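Local atomic coordinates of ParB domain protein nuclease (Sulfolobus solfataricus, PDB entry 5K5D), a protein that probably binds DNA as a ParB-like, putative nuclease related to the partition protein of the archaeal plasmid pNOB8, and may act in DNA segregation. Residues 206-211 / 244-249; 40-45 / 67-72; 182-185 / 191-194. The protein carries 4 engineered substitutions. All blocks are in the same frame, centred on the assembly; numbering follows the deposited sequence.

Contact 1: residues 206-211 / 244-249; sequences LKYVTD and LRDPLI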
loop_
_atom_site.group_PDB
_atom_site.type_symbol
_atom_site.label_atom_id
_atom_site.label_comp_id
_atom_site.label_asym_id
_atom_site.label_seq_id
_atom_site.Cartn_x
_atom_site.Cartn_y
_atom_site.Cartn_z
ATOM N N LEU B 206 1.730 4.948 -11.388
ATOM C CA LEU B 206 1.621 4.841 -9.936
ATOM C C LEU B 206 2.849 4.141 -9.359
ATOM O O LEU B 206 3.335 4.507 -8.289
ATOM C CB LEU B 206 0.353 4.082 -9.541
ATOM C CG LEU B 206 -0.441 4.602 -8.336
ATOM C CD1 LEU B 206 -1.329 3.503 -7.781
ATOM C CD2 LEU B 206 0.469 5.147 -7.243
ATOM N N LYS B 207 3.348 3.142 -10.083
ATOM C CA LYS B 207 4.508 2.367 -9.645
ATOM C C LYS B 207 5.706 3.248 -9.293
ATOM O O LYS B 207 6.540 2.860 -8.477
ATOM C CB LYS B 207 4.921 1.342 -10.711
ATOM C CG LYS B 207 4.081 0.071 -10.750
ATOM C CD LYS B 207 4.786 -1.008 -11.570
ATOM C CE LYS B 207 3.950 -2.274 -11.712
ATOM N NZ LYS B 207 2.761 -2.058 -12.580
ATOM N N TYR B 208 5.798 4.420 -9.918
ATOM C CA TYR B 208 6.887 5.353 -9.638
ATOM C C TYR B 208 6.753 5.937 -8.237
ATOM O O TYR B 208 7.749 6.186 -7.557
ATOM C CB TYR B 208 6.928 6.477 -10.678
ATOM C CG TYR B 208 7.546 6.086 -12.005
ATOM C CD1 TYR B 208 6.766 5.940 -13.143
ATOM C CD2 TYR B 208 8.912 5.866 -12.116
ATOM C CE1 TYR B 208 7.328 5.587 -14.354
ATOM C CE2 TYR B 208 9.485 5.510 -13.324
ATOM C CZ TYR B 208 8.688 5.376 -14.439
ATOM O OH TYR B 208 9.254 5.024 -15.642
ATOM N N VAL B 209 5.512 6.156 -7.815
ATOM C CA VAL B 209 5.224 6.638 -6.469
ATOM C C VAL B 209 5.407 5.523 -5.448
ATOM O O VAL B 209 5.733 5.765 -4.287
ATOM C CB VAL B 209 3.774 7.136 -6.353
ATOM C CG1 VAL B 209 3.478 7.571 -4.928
ATOM C CG2 VAL B 209 3.514 8.269 -7.331
ATOM N N THR B 210 5.184 4.295 -5.900
ATOM C CA THR B 210 5.208 3.126 -5.034
ATOM C C THR B 210 6.612 2.552 -4.918
ATOM O O THR B 210 7.004 2.054 -3.864
ATOM C CB THR B 210 4.255 2.043 -5.563
ATOM O OG1 THR B 210 2.906 2.439 -5.300
ATOM C CG2 THR B 210 4.526 0.711 -4.886
ATOM N N ASP B 211 7.367 2.634 -6.006
ATOM C CA ASP B 211 8.706 2.074 -6.056
ATOM C C ASP B 211 9.612 2.704 -5.007
ATOM O O ASP B 211 9.790 3.922 -4.965
ATOM C CB ASP B 211 9.306 2.250 -7.448
ATOM C CG ASP B 211 10.472 1.323 -7.695
ATOM O OD1 ASP B 211 11.099 0.893 -6.705
ATOM O OD2 ASP B 211 10.760 1.025 -8.873
ATOM N N LEU B 244 14.394 6.417 -21.273
ATOM C CA LEU B 244 13.932 7.784 -21.446
ATOM C C LEU B 244 12.840 8.143 -20.444
ATOM O O LEU B 244 12.818 9.254 -19.918
ATOM C CB LEU B 244 13.432 7.996 -22.876
ATOM C CG LEU B 244 14.496 7.785 -23.954
ATOM C CD1 LEU B 244 13.885 7.839 -25.353
ATOM C CD2 LEU B 244 15.606 8.810 -23.804
ATOM N N ARG B 245 11.943 7.199 -20.177
ATOM C CA ARG B 245 10.800 7.451 -19.296
ATOM C C ARG B 245 11.201 7.612 -17.831
ATOM O O ARG B 245 10.660 8.457 -17.121
ATOM C CB ARG B 245 9.761 6.338 -19.432
ATOM C CG ARG B 245 8.493 6.563 -18.618
ATOM C CD ARG B 245 7.495 5.419 -18.807
ATOM N NE ARG B 245 7.930 4.184 -18.157
ATOM C CZ ARG B 245 8.630 3.226 -18.757
ATOM N NH1 ARG B 245 8.977 3.357 -20.028
ATOM N NH2 ARG B 245 8.985 2.137 -18.088
ATOM N N ASP B 246 12.151 6.801 -17.381
ATOM C CA ASP B 246 12.588 6.860 -15.992
ATOM C C ASP B 246 13.132 8.242 -15.614
ATOM O O ASP B 246 12.648 8.855 -14.661
ATOM C CB ASP B 246 13.613 5.761 -15.695
ATOM C CG ASP B 246 13.069 4.372 -15.972
ATOM O OD1 ASP B 246 11.852 4.156 -15.785
ATOM O OD2 ASP B 246 13.857 3.493 -16.380
ATOM N N PRO B 247 14.127 8.746 -16.368
ATOM C CA PRO B 247 14.725 10.040 -16.016
ATOM C C PRO B 247 13.736 11.191 -16.166
ATOM O O PRO B 247 13.775 12.158 -15.399
ATOM C CB PRO B 247 15.874 10.182 -17.021
ATOM C CG PRO B 247 15.480 9.334 -18.172
ATOM C CD PRO B 247 14.722 8.178 -17.589
ATOM N N LEU B 248 12.851 11.076 -17.148
ATOM C CA LEU B 248 11.856 12.108 -17.413
ATOM C C LEU B 248 10.859 12.249 -16.266
ATOM O O LEU B 248 10.240 13.296 -16.100
ATOM C CB LEU B 248 11.105 11.779 -18.704
ATOM C CG LEU B 248 10.479 12.953 -19.454
ATOM C CD1 LEU B 248 11.569 13.818 -20.068
ATOM C CD2 LEU B 248 9.534 12.444 -20.527
ATOM N N ILE B 249 10.705 11.191 -15.475
ATOM C CA ILE B 249 9.672 11.161 -14.442
ATOM C C ILE B 249 10.224 11.183 -13.021
ATOM O O ILE B 249 9.701 11.885 -12.153
ATOM C CB ILE B 249 8.759 9.927 -14.607
ATOM C CG1 ILE B 249 7.981 10.016 -15.921
ATOM C CG2 ILE B 249 7.805 9.805 -13.434
ATOM C CD1 ILE B 249 7.137 8.797 -16.211
#
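A helix-helix contact bridged by one aromatic side chain, with Tyr208 reaching Asp246, Arg245 and Ile249, joins the C-terminal end of helix 203-210 to helix 242-250 in the helical C-terminal part that begins at helix 170-180. The two short axes pass 11.8 Å apart at a crossing angle of -63°, too wide for backbone-close packing, and the length of the tyrosine spans the gap. Its chi1 of -78° sets CG beside the backbone N and anti to the carbonyl carbon, which sends the ring across toward the other helix. There Tyr208 OH donates to Asp246 OD1 at 2.7 Å, meeting that oxygen nearly head-on to its C-O bond, while ring and carboxylate planes are turned well away from coplanar. Arg245 NE lies 3.0 Å from the same Tyr208 OH, and both polar atoms sit at the ring's edge. Residues 244-249 belong to the Ssol_1539-like second domain, where Pro247 interrupts the backbone bonding and kinks the helix. One turn on from Arg245, Ile249 CG2 sits over one ring face, shifted toward the rim, 4.1 Å from the Tyr208 ring centroid in a CH-pi contact, and Ile249 CD1 lies 3.7 Å from Tyr208 CE1. Beyond the pair, Ile249 also packs on Trp204 and Leu205 of helix 203-210 and on Ile224 of helix 218-230.

Contact 2: residues 40-45 / 67-72; sequences KSLREK and DIMKKL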
loop_
_atom_site.group_PDB
_atom_site.type_symbol
_atom_site.label_atom_id
_atom_site.label_comp_id
_atom_site.label_asym_id
_atom_site.label_seq_id
_atom_site.Cartn_x
_atom_site.Cartn_y
_atom_site.Cartn_z
ATOM N N LYS B 40 15.235 -0.807 20.584
ATOM C CA LYS B 40 15.585 -0.302 21.905
ATOM C C LYS B 40 14.359 -0.284 22.805
ATOM O O LYS B 40 14.467 -0.477 24.014
ATOM C CB LYS B 40 16.191 1.100 21.817
ATOM C CG LYS B 40 15.193 2.190 21.497
ATOM C CD LYS B 40 15.273 3.315 22.516
ATOM C CE LYS B 40 16.631 3.995 22.486
ATOM N NZ LYS B 40 16.678 5.171 23.398
ATOM N N SER B 41 13.196 -0.044 22.205
ATOM C CA SER B 41 11.931 -0.094 22.928
ATOM C C SER B 41 11.822 -1.425 23.655
ATOM O O SER B 41 11.554 -1.469 24.855
ATOM C CB SER B 41 10.756 0.060 21.961
ATOM O OG SER B 41 10.954 1.152 21.080
ATOM N N LEU B 42 12.044 -2.509 22.918
ATOM C CA LEU B 42 11.987 -3.853 23.480
ATOM C C LEU B 42 13.189 -4.134 24.378
ATOM O O LEU B 42 13.113 -4.949 25.298
ATOM C CB LEU B 42 11.901 -4.898 22.363
ATOM C CG LEU B 42 10.629 -4.872 21.509
ATOM C CD1 LEU B 42 10.790 -5.724 20.256
ATOM C CD2 LEU B 42 9.430 -5.328 22.324
ATOM N N ARG B 43 14.297 -3.455 24.103
ATOM C CA ARG B 43 15.519 -3.620 24.881
ATOM C C ARG B 43 15.334 -3.074 26.295
ATOM O O ARG B 43 15.528 -3.786 27.282
ATOM C CB ARG B 43 16.669 -2.885 24.190
ATOM C CG ARG B 43 18.058 -3.390 24.539
ATOM C CD ARG B 43 19.126 -2.480 23.941
ATOM N NE ARG B 43 18.805 -2.084 22.571
ATOM C CZ ARG B 43 19.180 -2.756 21.487
ATOM N NH1 ARG B 43 19.896 -3.866 21.604
ATOM N NH2 ARG B 43 18.839 -2.316 20.284
ATOM N N GLU B 44 14.950 -1.804 26.376
ATOM C CA GLU B 44 14.795 -1.111 27.648
ATOM C C GLU B 44 13.588 -1.588 28.447
ATOM O O GLU B 44 13.730 -2.145 29.536
ATOM C CB GLU B 44 14.664 0.397 27.415
ATOM C CG GLU B 44 15.873 1.048 26.770
ATOM C CD GLU B 44 15.730 2.556 26.677
ATOM O OE1 GLU B 44 15.212 3.047 25.652
ATOM O OE2 GLU B 44 16.135 3.251 27.632
ATOM N N LYS B 45 12.399 -1.356 27.901
ATOM C CA LYS B 45 11.159 -1.571 28.639
ATOM C C LYS B 45 10.374 -2.786 28.165
ATOM O O LYS B 45 9.176 -2.901 28.433
ATOM C CB LYS B 45 10.285 -0.319 28.569
ATOM C CG LYS B 45 10.467 0.478 27.292
ATOM C CD LYS B 45 9.717 1.796 27.359
ATOM C CE LYS B 45 10.034 2.666 26.159
ATOM N NZ LYS B 45 9.785 1.939 24.885
ATOM N N ASP B 67 11.027 -10.833 15.441
ATOM C CA ASP B 67 12.385 -11.217 15.076
ATOM C C ASP B 67 13.407 -10.664 16.071
ATOM O O ASP B 67 14.331 -11.363 16.492
ATOM C CB ASP B 67 12.716 -10.750 13.656
ATOM C CG ASP B 67 14.105 -11.177 13.216
ATOM O OD1 ASP B 67 14.267 -12.343 12.796
ATOM O OD2 ASP B 67 15.037 -10.348 13.294
ATOM N N ILE B 68 13.228 -9.402 16.442
ATOM C CA ILE B 68 14.082 -8.764 17.432
ATOM C C ILE B 68 14.019 -9.502 18.772
ATOM O O ILE B 68 15.048 -9.815 19.367
ATOM C CB ILE B 68 13.684 -7.296 17.628
ATOM C CG1 ILE B 68 13.768 -6.555 16.289
ATOM C CG2 ILE B 68 14.556 -6.640 18.685
ATOM C CD1 ILE B 68 13.277 -5.126 16.337
HETATM N N MSE B 69 12.806 -9.793 19.230
HETATM C CA MSE B 69 12.606 -10.447 20.517
HETATM C C MSE B 69 13.196 -11.849 20.534
HETATM O O MSE B 69 13.685 -12.320 21.562
HETATM C CB MSE B 69 11.117 -10.513 20.854
HETATM C CG MSE B 69 10.493 -9.166 21.159
HETATM SE SE MSE B 69 8.664 -9.371 21.790
HETATM C CE MSE B 69 7.859 -10.004 20.135
ATOM N N LYS B 70 13.128 -12.516 19.388
ATOM C CA LYS B 70 13.706 -13.838 19.235
ATOM C C LYS B 70 15.217 -13.748 19.459
ATOM O O LYS B 70 15.807 -14.589 20.140
ATOM C CB LYS B 70 13.410 -14.380 17.837
ATOM C CG LYS B 70 13.027 -15.848 17.800
ATOM C CD LYS B 70 11.546 -16.037 18.076
ATOM C CE LYS B 70 10.705 -15.712 16.851
ATOM N NZ LYS B 70 10.800 -16.767 15.799
ATOM N N LYS B 71 15.833 -12.713 18.891
ATOM C CA LYS B 71 17.274 -12.505 19.009
ATOM C C LYS B 71 17.688 -11.943 20.372
ATOM O O LYS B 71 18.828 -12.116 20.798
ATOM C CB LYS B 71 17.783 -11.602 17.880
ATOM C CG LYS B 71 17.732 -12.260 16.510
ATOM C CD LYS B 71 17.888 -11.242 15.398
ATOM C CE LYS B 71 17.807 -11.912 14.036
ATOM N NZ LYS B 71 18.034 -10.944 12.926
ATOM N N LEU B 72 16.761 -11.280 21.054
ATOM C CA LEU B 72 17.050 -10.708 22.362
ATOM C C LEU B 72 16.783 -11.692 23.498
ATOM O O LEU B 72 16.777 -11.313 24.670
ATOM C CB LEU B 72 16.266 -9.412 22.576
ATOM C CG LEU B 72 16.950 -8.127 22.104
ATOM C CD1 LEU B 72 17.460 -8.281 20.682
ATOM C CD2 LEU B 72 16.011 -6.932 22.220
#
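Leu42 is the first residue of segment 40-45 to meet the other helix, and its CA lies 7.3 Å from that of the selenomethionine Met69. In Leu42 the CG branch stands opposite the carbonyl carbon (chi1 -65°), and its two methyls divide the work. Leu42 CD1 touches Met69 CG at 3.6 Å and Ile68 CG2 at 4.2 Å, whereas Leu42 CD2 lies 4.1 Å from Met69 SE. Leu42 crosses both neighbours at about a right angle; it meets the Met69 chain at CG, and Ile68 methyl to methyl. Replacing Leu42 by an alanine would probably open a gap beside Met69 CG and Ile68 CG2, with the selenomethionine chain set freer to turn. At Arg43 the backbone does the touching: its CA is 4.3 Å from Leu72 CD2, at the more exposed margin, where Leu72 is the first residue past helix 63-71. Both helices belong to the ParB-like N-terminal domain, and Ile68 also packs on Leu38 and Glu39 of helix 37-45. No charged pair crosses between the segments; Lys71 NZ bridges to Asp67 OD2 at 3.1 Å, and that carboxylate also pairs with Arg35. With no hydrogen bond crossing either, the helices are held together here by apolar packing.

Contact 3: residues 182-185 / 191-194; sequences KENK and DKRK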
loop_
_atom_site.group_PDB
_atom_site.type_symbol
_atom_site.label_atom_id
_atom_site.label_comp_id
_atom_site.label_asym_id
_atom_site.label_seq_id
_atom_site.Cartn_x
_atom_site.Cartn_y
_atom_site.Cartn_z
ATOM N N LYS B 182 -11.674 6.291 6.593
ATOM C CA LYS B 182 -12.793 7.227 6.562
ATOM C C LYS B 182 -12.446 8.569 7.202
ATOM O O LYS B 182 -12.799 9.626 6.680
ATOM C CB LYS B 182 -14.019 6.615 7.240
ATOM C CG LYS B 182 -14.441 5.285 6.642
ATOM C CD LYS B 182 -15.695 4.730 7.296
ATOM C CE LYS B 182 -16.060 3.377 6.703
ATOM N NZ LYS B 182 -17.311 2.823 7.288
ATOM N N GLU B 183 -11.748 8.520 8.331
ATOM C CA GLU B 183 -11.396 9.728 9.070
ATOM C C GLU B 183 -10.183 10.435 8.469
ATOM O O GLU B 183 -9.618 11.345 9.075
ATOM C CB GLU B 183 -11.157 9.394 10.545
ATOM C CG GLU B 183 -12.407 8.908 11.266
ATOM C CD GLU B 183 -12.100 8.202 12.571
ATOM O OE1 GLU B 183 -11.069 7.496 12.639
ATOM O OE2 GLU B 183 -12.890 8.351 13.531
ATOM N N ASN B 184 -9.792 10.011 7.271
ATOM C CA ASN B 184 -8.688 10.638 6.553
ATOM C C ASN B 184 -7.407 10.774 7.374
ATOM O O ASN B 184 -6.632 11.710 7.178
ATOM C CB ASN B 184 -9.107 12.014 6.026
ATOM C CG ASN B 184 -10.154 11.926 4.933
ATOM O OD1 ASN B 184 -9.837 11.632 3.780
ATOM N ND2 ASN B 184 -11.406 12.193 5.287
ATOM N N LYS B 185 -7.179 9.840 8.290
ATOM C CA LYS B 185 -5.990 9.897 9.131
ATOM C C LYS B 185 -4.740 9.397 8.402
ATOM O O LYS B 185 -3.616 9.672 8.821
ATOM C CB LYS B 185 -6.210 9.118 10.431
ATOM C CG LYS B 185 -7.200 9.776 11.383
ATOM C CD LYS B 185 -7.472 8.899 12.596
ATOM C CE LYS B 185 -8.184 9.678 13.690
ATOM N NZ LYS B 185 -7.324 10.765 14.245
ATOM N N ASP B 191 -6.116 13.017 -2.250
ATOM C CA ASP B 191 -5.059 12.020 -2.365
ATOM C C ASP B 191 -5.616 10.627 -2.679
ATOM O O ASP B 191 -5.024 9.881 -3.453
ATOM C CB ASP B 191 -4.211 11.977 -1.091
ATOM C CG ASP B 191 -2.995 12.885 -1.169
ATOM O OD1 ASP B 191 -2.067 12.705 -0.351
ATOM O OD2 ASP B 191 -2.962 13.770 -2.053
ATOM N N LYS B 192 -6.749 10.279 -2.076
ATOM C CA LYS B 192 -7.373 8.986 -2.343
ATOM C C LYS B 192 -7.942 8.950 -3.752
ATOM O O LYS B 192 -7.986 7.898 -4.390
ATOM C CB LYS B 192 -8.492 8.691 -1.344
ATOM C CG LYS B 192 -8.029 8.452 0.079
ATOM C CD LYS B 192 -9.204 8.109 0.972
ATOM C CE LYS B 192 -8.796 8.067 2.425
ATOM N NZ LYS B 192 -8.427 9.422 2.916
ATOM N N ARG B 193 -8.381 10.104 -4.235
ATOM C CA ARG B 193 -9.000 10.177 -5.546
ATOM C C ARG B 193 -7.925 10.202 -6.622
ATOM O O ARG B 193 -8.059 9.557 -7.662
ATOM C CB ARG B 193 -9.900 11.406 -5.647
ATOM C CG ARG B 193 -10.725 11.444 -6.913
ATOM C CD ARG B 193 -11.688 12.612 -6.913
ATOM N NE ARG B 193 -12.309 12.778 -8.221
ATOM C CZ ARG B 193 -11.781 13.497 -9.205
ATOM N NH1 ARG B 193 -10.624 14.120 -9.024
ATOM N NH2 ARG B 193 -12.410 13.593 -10.368
ATOM N N LYS B 194 -6.858 10.952 -6.354
ATOM C CA LYS B 194 -5.700 10.994 -7.236
ATOM C C LYS B 194 -5.106 9.605 -7.374
ATOM O O LYS B 194 -4.811 9.152 -8.478
ATOM C CB LYS B 194 -4.634 11.945 -6.686
ATOM C CG LYS B 194 -4.923 13.413 -6.903
ATOM C CD LYS B 194 -3.910 14.269 -6.162
ATOM C CE LYS B 194 -4.165 15.753 -6.379
ATOM N NZ LYS B 194 -3.338 16.592 -5.466
#
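The backbones stay well apart, the closest CA atoms being those of Asn184 and Lys192 at 9.1 Å, and Asn184 itself adopts a left-handed helical backbone conformation. This is a loop-to-helix contact within a helix-loop-helix unit: residues 182-185 belong to the connection between helix 170-180 and helix 189-201, and residues 191-194 to the early part of the second helix. A single side-chain pair spans the separation. Lys192 starts with CG anti to the carbonyl carbon, runs extended through chi2 and chi3, and bends at chi4 (67°), which turns its ammonium group to the asparagine. Asn184 approaches obliquely and presents its amide oxygen. The lysine is a buried residue whose charge has several partners: Asp181 OD2 forms a salt bridge with NZ, and the carbonyl oxygens of Leu187 and Ser188 add weak hydrogen bonds. The Lys192 side chain also touches Leu177 of helix 170-180. The ammonium group thus gathers the connecting chain around itself, and the nearby carboxylate would probably stabilise its positive charge. Lys192 NZ donates to Asn184 OD1 at 2.8 Å, with a C=O...N angle of 128° and the nitrogen 40° out of the carbonyl plane, above it rather than on a lone pair.

In the fold
The three contacts follow one another in series, contact 2 first, then contact 3, then contact 1, and none touches another. Contact 2 stands apart in the ParB-like N-terminal region, whose helices 37-45 and 63-71 accompany a four-stranded mixed sheet; its centre lies 37 Å from that of contact 1 and 34 Å from that of contact 3. The latter two share the helical part from helix 170-180 onward. Their centres are 23 Å apart and their nearest atoms about 6 Å, and helix 189-201 of contact 3 is followed directly in the chain by helix 203-210 of contact 1. This separation is consistent with an N-terminal partition module joined to a distinct helical portion.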